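Local coordinates for protein D-glycerate 2-kinase (Thermotoga maritima, PDB 2B8N) that transfers phosphate from ATP to D-glycerate, giving 2-phosphoglycerate, a magnesium-dependent step in the breakdown of serine, at residues Phe279-Thr285 and Pro316-Gly322; Met303-Lys307 and Ile425-Val429; Gly296-Ala300 and Ala346-Glu350; Asn338-Ala342 and Leu357-Gly361. All blocks are in the same frame, centred on the assembly; numbering follows the deposited sequence.

All four contacts build one layered region of the chain, a mixed sheet with helices packed on it. Contact 1 joins one outermost strand of the sheet, 280-285, to strand 317-323 and is held mainly by backbone hydrogen bonds; it is partly buried. Contacts 2 and 4 are more deeply buried and set helices 292-309 and 337-348 on strands 422-428 and 355-361, which are neighbours in the sheet. Contact 2 is apolar with a lysine at its end, whereas contact 4 combines leucine packing with a serine bond to a helix carbonyl. Contact 3, partly buried, joins the two helices to each other with two alanines, a leucine, and an arginine whose guanidinium lies over an alanine.

Contact 1: residues Phe279-Thr285 and Pro316-Gly322; sequences FNAEIIT and PAALIFG
With CG beside the backbone N (chi1 -75°), Phe279 sets its ring at a slant across Pro316, CD1 3.7 Å from Pro316 CB, and the ring edge meets Pro316 C. At the other end Phe321 (chi1 -48°) lies side by side with Ile284, its CE2 3.6 Å from Ile284 CG1. Between them run two neighbouring parallel strands of a beta-alpha-beta unit, with helix 292-309 making the crossover; strand 280-285 forms the outer margin of the mixed sheet. The backbones are zipped by alternating bonds, Asn280 N to Pro316 O, Ala318 N to Asn280 O (2.8 Å), Glu282 N to Ala318 O, Ile320 N to Glu282 O and Ile284 N to Ile320 O (2.9 Å). Ala281, Ile283, Ala318 and Ile320 share the face against helix 263-276, and Ile283 CG1 meets Ile320 CB at 4.1 Å. Ala317, Leu319 and Phe321 lie on the face covered by helix 292-309. Glu282 turns its OE1 back onto Ile283 N through the anti lone pair, and the same oxygen forms a salt bridge with Lys271. The last rung across the pair runs from Gly322 N to Thr285 O, 3.0 Å.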
loop_
_atom_site.group_PDB
_atom_site.type_symbol
_atom_site.label_atom_id
_atom_site.label_comp_id
_atom_site.label_asym_id
_atom_site.label_seq_id
_atom_site.Cartn_x
_atom_site.Cartn_y
_atom_site.Cartn_z
ATOM N N PHE A 279 -0.502 26.940 -9.981
ATOM C CA PHE A 279 0.564 26.204 -10.672
ATOM C C PHE A 279 0.090 25.550 -11.951
ATOM O O PHE A 279 -1.003 25.001 -11.999
ATOM C CB PHE A 279 1.159 25.108 -9.778
ATOM C CG PHE A 279 2.059 25.637 -8.708
ATOM C CD1 PHE A 279 3.329 26.106 -9.034
ATOM C CD2 PHE A 279 1.636 25.694 -7.389
ATOM C CE1 PHE A 279 4.168 26.629 -8.056
ATOM C CE2 PHE A 279 2.463 26.228 -6.395
ATOM C CZ PHE A 279 3.729 26.695 -6.727
ATOM N N ASN A 280 0.915 25.601 -12.983
ATOM C CA ASN A 280 0.728 24.736 -14.119
ATOM C C ASN A 280 1.152 23.350 -13.616
ATOM O O ASN A 280 2.326 23.159 -13.285
ATOM C CB ASN A 280 1.609 25.166 -15.304
ATOM C CG ASN A 280 1.310 26.576 -15.793
ATOM O OD1 ASN A 280 0.141 26.975 -15.957
ATOM N ND2 ASN A 280 2.374 27.339 -16.040
ATOM N N ALA A 281 0.213 22.409 -13.541
ATOM C CA ALA A 281 0.472 21.125 -12.908
ATOM C C ALA A 281 0.185 19.969 -13.834
ATOM O O ALA A 281 -0.835 19.978 -14.543
ATOM C CB ALA A 281 -0.357 20.973 -11.656
ATOM N N GLU A 282 1.085 18.975 -13.828
ATOM C CA GLU A 282 0.829 17.691 -14.508
ATOM C C GLU A 282 1.440 16.496 -13.762
ATOM O O GLU A 282 2.434 16.634 -13.021
ATOM C CB GLU A 282 1.284 17.719 -15.991
ATOM C CG GLU A 282 0.827 16.534 -16.826
ATOM C CD GLU A 282 -0.703 16.340 -16.892
ATOM O OE1 GLU A 282 -1.353 15.983 -15.876
ATOM O OE2 GLU A 282 -1.266 16.522 -17.995
ATOM N N ILE A 283 0.813 15.342 -13.967
ATOM C CA ILE A 283 1.286 14.065 -13.501
ATOM C C ILE A 283 2.143 13.436 -14.568
ATOM O O ILE A 283 1.648 13.116 -15.659
ATOM C CB ILE A 283 0.099 13.118 -13.231
ATOM C CG1 ILE A 283 -0.748 13.655 -12.073
ATOM C CG2 ILE A 283 0.607 11.709 -12.910
ATOM C CD1 ILE A 283 -2.089 12.943 -11.887
ATOM N N ILE A 284 3.415 13.213 -14.262
ATOM C CA ILE A 284 4.361 12.606 -15.219
ATOM C C ILE A 284 4.265 11.083 -15.246
ATOM O O ILE A 284 4.342 10.455 -16.305
ATOM C CB ILE A 284 5.781 12.995 -14.899
ATOM C CG1 ILE A 284 5.927 14.523 -14.914
ATOM C CG2 ILE A 284 6.731 12.370 -15.896
ATOM C CD1 ILE A 284 5.471 15.170 -16.212
ATOM N N THR A 285 4.113 10.478 -14.078
ATOM C CA THR A 285 3.801 9.057 -14.024
ATOM C C THR A 285 3.304 8.674 -12.661
ATOM O O THR A 285 3.670 9.319 -11.674
ATOM C CB THR A 285 5.036 8.185 -14.356
ATOM O OG1 THR A 285 4.647 6.801 -14.397
ATOM C CG2 THR A 285 6.152 8.417 -13.315
ATOM N N PRO A 316 4.880 29.156 -13.284
ATOM C CA PRO A 316 5.160 28.325 -12.111
ATOM C C PRO A 316 4.647 26.916 -12.315
ATOM O O PRO A 316 3.488 26.736 -12.666
ATOM C CB PRO A 316 4.382 29.035 -10.990
ATOM C CG PRO A 316 3.615 30.114 -11.627
ATOM C CD PRO A 316 3.671 29.963 -13.094
ATOM N N ALA A 317 5.495 25.920 -12.104
ATOM C CA ALA A 317 5.149 24.534 -12.483
ATOM C C ALA A 317 5.149 23.620 -11.281
ATOM O O ALA A 317 5.885 23.861 -10.327
ATOM C CB ALA A 317 6.104 23.987 -13.575
ATOM N N ALA A 318 4.307 22.591 -11.356
ATOM C CA ALA A 318 4.248 21.528 -10.378
ATOM C C ALA A 318 4.234 20.183 -11.106
ATOM O O ALA A 318 3.253 19.846 -11.769
ATOM C CB ALA A 318 3.028 21.667 -9.496
ATOM N N LEU A 319 5.340 19.439 -10.984
ATOM C CA LEU A 319 5.479 18.114 -11.571
ATOM C C LEU A 319 5.115 17.092 -10.515
ATOM O O LEU A 319 5.678 17.128 -9.426
ATOM C CB LEU A 319 6.931 17.895 -11.996
ATOM C CG LEU A 319 7.536 18.853 -13.021
ATOM C CD1 LEU A 319 8.996 18.621 -13.059
ATOM C CD2 LEU A 319 6.948 18.639 -14.404
ATOM N N ILE A 320 4.213 16.159 -10.838
ATOM C CA ILE A 320 3.763 15.141 -9.850
ATOM C C ILE A 320 4.170 13.706 -10.237
ATOM O O ILE A 320 3.942 13.252 -11.370
ATOM C CB ILE A 320 2.209 15.202 -9.609
ATOM C CG1 ILE A 320 1.798 16.539 -8.965
ATOM C CG2 ILE A 320 1.721 14.012 -8.714
ATOM C CD1 ILE A 320 1.081 17.447 -9.883
ATOM N N PHE A 321 4.756 12.995 -9.268
ATOM C CA PHE A 321 5.172 11.590 -9.440
ATOM C C PHE A 321 4.658 10.684 -8.312
ATOM O O PHE A 321 4.615 11.060 -7.135
ATOM C CB PHE A 321 6.695 11.487 -9.513
ATOM C CG PHE A 321 7.337 12.472 -10.471
ATOM C CD1 PHE A 321 7.594 13.761 -10.080
ATOM C CD2 PHE A 321 7.712 12.085 -11.753
ATOM C CE1 PHE A 321 8.212 14.663 -10.950
ATOM C CE2 PHE A 321 8.313 12.994 -12.633
ATOM C CZ PHE A 321 8.560 14.274 -12.233
ATOM N N GLY A 322 4.251 9.481 -8.700
ATOM C CA GLY A 322 3.802 8.467 -7.759
ATOM C C GLY A 322 4.364 7.118 -8.148
ATOM O O GLY A 322 4.611 6.867 -9.322
#

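Contact 2: residues Met303-Lys307 and Ile425-Val429; sequences MKEVK and IGLIV
Ile428 is the residue on which the helix segment 303-307 settles, and it is met by Met303, Val306 and Lys307, three residues on one side of helix 292-309. The helix runs with strand 425-428 at an angle of 21°, their axes 8.8 Å apart, as expected for a helix laid along a strand of an alpha/beta sheet.

The apolar contacts come first. Val306 sends CG1, anti to its backbone N (chi1 163°), onto the root of the isoleucine, 3.6 Å from Ile428 CB, while its CB faces Ile428 CD1 at 4.0 Å. Ile428 CG2 packs on Lys307, 3.7 Å from Lys307 CB. Met303, a selenomethionine here, bends at its third torsion: SE lies over Gly426 CA at 4.1 Å, and CE makes a van der Waals contact with the strand backbone, 4.0 Å from Leu427 O. Gly426 has no side chain to stand between the selenium and the strand backbone. Beyond it, Met303 also touches Leu357 of the next strand.

The polar part is a single bond, from Lys307 NZ to Val429 O, 3.0 Å and nearly straight on to the carbonyl. NZ is also bonded to Glu353 O. Since Val429 is the last residue of the chain, the ammonium probably offsets the negative charge of the C-terminus while tying two backbone oxygens together.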
loop_
_atom_site.group_PDB
_atom_site.type_symbol
_atom_site.label_atom_id
_atom_site.label_comp_id
_atom_site.label_asym_id
_atom_site.label_seq_id
_atom_site.Cartn_x
_atom_site.Cartn_y
_atom_site.Cartn_z
HETATM N N MSE A 303 13.088 18.925 -13.587
HETATM C CA MSE A 303 12.973 20.242 -12.937
HETATM C C MSE A 303 13.896 21.300 -13.589
HETATM O O MSE A 303 13.512 22.467 -13.732
HETATM C CB MSE A 303 13.223 20.131 -11.426
HETATM C CG MSE A 303 12.146 19.270 -10.749
HETATM SE SE MSE A 303 12.438 18.759 -8.902
HETATM C CE MSE A 303 12.491 20.450 -8.109
ATOM N N LYS A 304 15.098 20.879 -13.997
ATOM C CA LYS A 304 16.043 21.773 -14.661
ATOM C C LYS A 304 15.528 22.158 -16.047
ATOM O O LYS A 304 15.739 23.279 -16.509
ATOM C CB LYS A 304 17.435 21.144 -14.773
ATOM C CG LYS A 304 18.074 20.703 -13.431
ATOM C CD LYS A 304 19.578 20.601 -13.541
ATOM C CE LYS A 304 20.123 19.279 -13.083
ATOM N NZ LYS A 304 21.368 18.926 -13.858
ATOM N N GLU A 305 14.834 21.237 -16.704
ATOM C CA GLU A 305 14.268 21.559 -17.999
ATOM C C GLU A 305 13.205 22.652 -17.853
ATOM O O GLU A 305 13.162 23.604 -18.638
ATOM C CB GLU A 305 13.686 20.313 -18.658
ATOM C CG GLU A 305 13.523 20.420 -20.178
ATOM C CD GLU A 305 14.836 20.557 -20.949
ATOM O OE1 GLU A 305 15.935 20.234 -20.406
ATOM O OE2 GLU A 305 14.750 20.998 -22.118
ATOM N N VAL A 306 12.359 22.509 -16.846
ATOM C CA VAL A 306 11.315 23.490 -16.573
ATOM C C VAL A 306 11.940 24.816 -16.190
ATOM O O VAL A 306 11.555 25.866 -16.710
ATOM C CB VAL A 306 10.399 23.036 -15.431
ATOM C CG1 VAL A 306 9.612 24.203 -14.873
ATOM C CG2 VAL A 306 9.460 21.923 -15.926
ATOM N N LYS A 307 12.901 24.766 -15.278
ATOM C CA LYS A 307 13.545 25.980 -14.807
ATOM C C LYS A 307 14.175 26.785 -15.967
ATOM O O LYS A 307 13.868 27.950 -16.119
ATOM C CB LYS A 307 14.559 25.653 -13.704
ATOM C CG LYS A 307 15.347 26.831 -13.213
ATOM C CD LYS A 307 14.509 27.805 -12.409
ATOM C CE LYS A 307 15.392 28.876 -11.756
ATOM N NZ LYS A 307 14.643 29.574 -10.687
ATOM N N ILE A 425 6.547 15.384 -5.374
ATOM C CA ILE A 425 6.134 16.653 -5.978
ATOM C C ILE A 425 7.362 17.580 -6.173
ATOM O O ILE A 425 8.174 17.769 -5.255
ATOM C CB ILE A 425 5.115 17.347 -5.088
ATOM C CG1 ILE A 425 3.847 16.497 -4.993
ATOM C CG2 ILE A 425 4.755 18.719 -5.627
ATOM N N GLY A 426 7.489 18.144 -7.362
ATOM C CA GLY A 426 8.535 19.102 -7.650
ATOM C C GLY A 426 7.954 20.435 -8.124
ATOM O O GLY A 426 7.181 20.466 -9.071
ATOM N N LEU A 427 8.350 21.532 -7.482
ATOM C CA LEU A 427 7.857 22.861 -7.807
ATOM C C LEU A 427 8.986 23.720 -8.365
ATOM O O LEU A 427 10.099 23.697 -7.856
ATOM C CB LEU A 427 7.291 23.558 -6.565
ATOM C CG LEU A 427 6.125 22.886 -5.840
ATOM C CD1 LEU A 427 5.593 23.813 -4.741
ATOM C CD2 LEU A 427 5.023 22.520 -6.800
ATOM N N ILE A 428 8.676 24.477 -9.414
ATOM C CA ILE A 428 9.643 25.354 -10.034
ATOM C C ILE A 428 9.021 26.745 -10.244
ATOM O O ILE A 428 7.917 26.845 -10.781
ATOM C CB ILE A 428 10.151 24.805 -11.405
ATOM C CG1 ILE A 428 10.560 23.316 -11.320
ATOM C CG2 ILE A 428 11.353 25.623 -11.877
ATOM C CD1 ILE A 428 9.405 22.302 -11.627
ATOM N N VAL A 429 9.742 27.805 -9.853
ATOM C CA VAL A 429 9.303 29.179 -10.129
ATOM C C VAL A 429 10.444 30.108 -10.596
ATOM O O VAL A 429 11.602 29.689 -10.658
ATOM C CB VAL A 429 8.602 29.814 -8.911
ATOM C CG1 VAL A 429 7.406 28.973 -8.515
ATOM C CG2 VAL A 429 9.584 29.999 -7.733
#

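Contact 3: residues Gly296-Ala300 and Ala346-Glu350; sequences GRFIA and AIALE
Ala300 and Ala348 meet where two helices lie beside each other in the helical layer on one face of the mixed sheet, helix 292-309 and the C-terminal end of helix 337-348. The backbones are close here, with 6.0 Å between Arg297 CA and Ala348 CA, consistent with the small side chains of Ala300 and Ala348.

Along the second segment, Ile347 comes first. Its CG2, placed anti to the backbone N, touches the edge of the Arg297 guanidinium in its plane, 3.7 Å from NH1. Ile347 also touches Pro391, Tyr392 and Leu395 of helix 391-396.

Ala348 follows and carries most of the contact. Its CB points at the first helix, meeting Ala300 CB directly at 3.4 Å, and at the same time lies over one face of the Arg297 guanidinium, 3.5 Å from the plane and offset toward its rim. In the arginine chain the bend at chi3 (83°) swings the flat group across, so that this face comes to lie against the methyl; its tip therefore ends nearer the second helix than its root does.

Leu349 is the first residue to leave helical geometry. It turns its end toward the first helix, where it also meets Met303; its CD2 lies 3.8 Å from Ala300 CB and 4.0 Å from Ala300 CA.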
loop_
_atom_site.group_PDB
_atom_site.type_symbol
_atom_site.label_atom_id
_atom_site.label_comp_id
_atom_site.label_asym_id
_atom_site.label_seq_id
_atom_site.Cartn_x
_atom_site.Cartn_y
_atom_site.Cartn_z
ATOM N N GLY A 296 15.692 10.207 -8.265
ATOM C CA GLY A 296 15.862 11.576 -7.759
ATOM C C GLY A 296 16.568 12.436 -8.797
ATOM O O GLY A 296 16.217 13.588 -8.996
ATOM N N ARG A 297 17.564 11.858 -9.467
ATOM C CA ARG A 297 18.302 12.535 -10.533
ATOM C C ARG A 297 17.472 12.772 -11.790
ATOM O O ARG A 297 17.604 13.811 -12.431
ATOM C CB ARG A 297 19.553 11.744 -10.906
ATOM C CG ARG A 297 20.605 11.745 -9.829
ATOM C CD ARG A 297 22.004 11.465 -10.369
ATOM N NE ARG A 297 22.638 12.679 -10.896
ATOM C CZ ARG A 297 23.130 13.685 -10.156
ATOM N NH1 ARG A 297 23.051 13.677 -8.822
ATOM N NH2 ARG A 297 23.677 14.733 -10.757
ATOM N N PHE A 298 16.636 11.804 -12.146
ATOM C CA PHE A 298 15.776 11.928 -13.325
ATOM C C PHE A 298 14.806 13.084 -13.107
ATOM O O PHE A 298 14.665 13.977 -13.948
ATOM C CB PHE A 298 15.002 10.624 -13.594
ATOM C CG PHE A 298 14.561 10.455 -15.035
ATOM C CD1 PHE A 298 13.719 11.371 -15.640
ATOM C CD2 PHE A 298 14.970 9.358 -15.777
ATOM C CE1 PHE A 298 13.320 11.203 -16.966
ATOM C CE2 PHE A 298 14.540 9.181 -17.109
ATOM C CZ PHE A 298 13.727 10.102 -17.693
ATOM N N ILE A 299 14.161 13.081 -11.946
ATOM C CA ILE A 299 13.208 14.122 -11.589
ATOM C C ILE A 299 13.916 15.486 -11.528
ATOM O O ILE A 299 13.439 16.470 -12.080
ATOM C CB ILE A 299 12.551 13.767 -10.277
ATOM C CG1 ILE A 299 11.673 12.512 -10.460
ATOM C CG2 ILE A 299 11.768 14.973 -9.716
ATOM C CD1 ILE A 299 11.301 11.861 -9.149
ATOM N N ALA A 300 15.071 15.534 -10.876
ATOM C CA ALA A 300 15.921 16.724 -10.921
ATOM C C ALA A 300 16.160 17.210 -12.365
ATOM O O ALA A 300 16.058 18.396 -12.629
ATOM C CB ALA A 300 17.223 16.453 -10.224
ATOM N N ALA A 346 18.663 16.639 -4.143
ATOM C CA ALA A 346 19.288 17.856 -3.610
ATOM C C ALA A 346 20.712 18.054 -4.146
ATOM O O ALA A 346 21.143 19.186 -4.386
ATOM C CB ALA A 346 19.308 17.827 -2.131
ATOM N N ILE A 347 21.427 16.943 -4.317
ATOM C CA ILE A 347 22.742 16.934 -4.945
ATOM C C ILE A 347 22.650 17.445 -6.388
ATOM O O ILE A 347 23.356 18.356 -6.773
ATOM C CB ILE A 347 23.339 15.509 -4.897
ATOM C CG1 ILE A 347 23.725 15.167 -3.447
ATOM C CG2 ILE A 347 24.545 15.381 -5.838
ATOM C CD1 ILE A 347 23.901 13.678 -3.167
ATOM N N ALA A 348 21.762 16.844 -7.171
ATOM C CA ALA A 348 21.488 17.256 -8.556
ATOM C C ALA A 348 20.991 18.711 -8.731
ATOM O O ALA A 348 21.164 19.287 -9.798
ATOM C CB ALA A 348 20.467 16.301 -9.180
ATOM N N LEU A 349 20.342 19.286 -7.713
ATOM C CA LEU A 349 19.788 20.644 -7.803
ATOM C C LEU A 349 20.619 21.673 -7.085
ATOM O O LEU A 349 20.147 22.784 -6.908
ATOM C CB LEU A 349 18.391 20.718 -7.196
ATOM C CG LEU A 349 17.353 19.746 -7.714
ATOM C CD1 LEU A 349 16.130 19.772 -6.786
ATOM C CD2 LEU A 349 16.992 20.090 -9.152
ATOM N N GLU A 350 21.829 21.334 -6.644
ATOM C CA GLU A 350 22.639 22.306 -5.914
ATOM C C GLU A 350 22.765 23.592 -6.724
ATOM O O GLU A 350 23.063 23.560 -7.920
ATOM C CB GLU A 350 24.037 21.761 -5.583
ATOM C CG GLU A 350 24.904 22.786 -4.850
ATOM C CD GLU A 350 26.185 22.222 -4.276
ATOM O OE1 GLU A 350 26.390 20.990 -4.318
ATOM O OE2 GLU A 350 26.993 23.018 -3.754
#

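Contact 4: residues Asn338-Ala342 and Leu357-Gly361; sequences NQELA and LCSAG
This is a buried helix-on-sheet contact: Asn338-Ala342, near the start of helix 337-348, lies over strand Leu357-Gly361 of the mixed sheet, running almost antiparallel to it (169°) with axes 7.7 Å apart. The strand is an inner one, between strands 422-428 and 373-377. Toward Leu357 the contact is apolar. Leu341 CD2 meets Leu357 CD1 at 4.3 Å, and Leu357 CD2 sits beside Ala342, 4.1 Å from its CA. Leu341 and Leu357 both also touch Ile299 of helix 292-309, which joins this pair to the neighbouring helix.

Toward Gly361 it turns polar. Asn338 leans its amide along the strand backbone beside Ala360 and Gly361, but ND2 and Gly361 N are both donors and do not bond; ND2 instead gives its hydrogen bond to Asp422. The backbone N atoms of Asn338 and Gln339 are held by Asp366.

Ser359 links strand to helix. Its OG lies between the backbone N and the carbonyl carbon (chi1 69°) and donates to Asn338 O. That oxygen is gripped twice, by Ser359 OG at 2.7 Å, 46° out of the carbonyl plane, and by Ala342 N at 3.1 Å from the opposite face.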
loop_
_atom_site.group_PDB
_atom_site.type_symbol
_atom_site.label_atom_id
_atom_site.label_comp_id
_atom_site.label_asym_id
_atom_site.label_seq_id
_atom_site.Cartn_x
_atom_site.Cartn_y
_atom_site.Cartn_z
ATOM N N ASN A 338 12.173 7.078 0.005
ATOM C CA ASN A 338 11.809 8.468 -0.251
ATOM C C ASN A 338 12.897 9.447 0.220
ATOM O O ASN A 338 13.094 10.533 -0.370
ATOM C CB ASN A 338 10.431 8.794 0.352
ATOM C CG ASN A 338 9.285 7.987 -0.309
ATOM O OD1 ASN A 338 9.008 8.168 -1.485
ATOM N ND2 ASN A 338 8.621 7.114 0.460
ATOM N N GLN A 339 13.627 9.076 1.260
ATOM C CA GLN A 339 14.681 9.957 1.780
ATOM C C GLN A 339 15.918 9.933 0.869
ATOM O O GLN A 339 16.604 10.962 0.714
ATOM C CB GLN A 339 15.032 9.595 3.221
ATOM C CG GLN A 339 13.949 9.958 4.215
ATOM C CD GLN A 339 14.075 9.217 5.523
ATOM O OE1 GLN A 339 15.118 9.247 6.153
ATOM N NE2 GLN A 339 13.015 8.548 5.937
ATOM N N GLU A 340 16.180 8.784 0.236
ATOM C CA GLU A 340 17.272 8.687 -0.752
ATOM C C GLU A 340 16.948 9.439 -2.027
ATOM O O GLU A 340 17.814 10.091 -2.597
ATOM C CB GLU A 340 17.629 7.242 -1.089
ATOM C CG GLU A 340 18.452 6.614 -0.010
ATOM C CD GLU A 340 19.307 5.497 -0.491
ATOM O OE1 GLU A 340 19.341 5.236 -1.724
ATOM O OE2 GLU A 340 19.951 4.893 0.396
ATOM N N LEU A 341 15.700 9.333 -2.466
ATOM C CA LEU A 341 15.246 10.042 -3.655
ATOM C C LEU A 341 15.430 11.567 -3.450
ATOM O O LEU A 341 15.971 12.245 -4.324
ATOM C CB LEU A 341 13.796 9.667 -3.959
ATOM C CG LEU A 341 13.183 10.099 -5.287
ATOM C CD1 LEU A 341 12.011 9.211 -5.673
ATOM C CD2 LEU A 341 12.739 11.573 -5.273
ATOM N N ALA A 342 15.030 12.078 -2.277
ATOM C CA ALA A 342 15.192 13.506 -1.945
ATOM C C ALA A 342 16.659 13.922 -1.815
ATOM O O ALA A 342 17.064 14.915 -2.389
ATOM C CB ALA A 342 14.460 13.823 -0.661
ATOM N N LEU A 357 11.697 20.106 -4.003
ATOM C CA LEU A 357 11.204 18.737 -4.189
ATOM C C LEU A 357 10.842 18.124 -2.850
ATOM O O LEU A 357 11.610 18.208 -1.882
ATOM C CB LEU A 357 12.200 17.837 -4.914
ATOM C CG LEU A 357 11.719 16.385 -5.001
ATOM C CD1 LEU A 357 12.257 15.722 -6.218
ATOM C CD2 LEU A 357 12.083 15.561 -3.767
ATOM N N CYS A 358 9.687 17.464 -2.833
ATOM C CA CYS A 358 9.154 16.868 -1.641
ATOM C C CYS A 358 8.697 15.472 -1.942
ATOM O O CYS A 358 7.844 15.290 -2.791
ATOM C CB CYS A 358 7.952 17.655 -1.187
ATOM S SG CYS A 358 7.184 16.931 0.285
ATOM N N SER A 359 9.267 14.488 -1.266
ATOM C CA SER A 359 8.933 13.091 -1.477
ATOM C C SER A 359 8.330 12.538 -0.213
ATOM O O SER A 359 8.752 12.936 0.878
ATOM C CB SER A 359 10.210 12.323 -1.797
ATOM O OG SER A 359 11.059 12.248 -0.660
ATOM N N ALA A 360 7.366 11.624 -0.316
ATOM C CA ALA A 360 6.703 11.132 0.896
ATOM C C ALA A 360 6.114 9.742 0.783
ATOM O O ALA A 360 5.378 9.449 -0.143
ATOM C CB ALA A 360 5.615 12.105 1.333
ATOM N N GLY A 361 6.419 8.884 1.750
ATOM C CA GLY A 361 5.689 7.646 1.891
ATOM C C GLY A 361 4.344 7.969 2.500
ATOM O O GLY A 361 4.308 8.539 3.572
#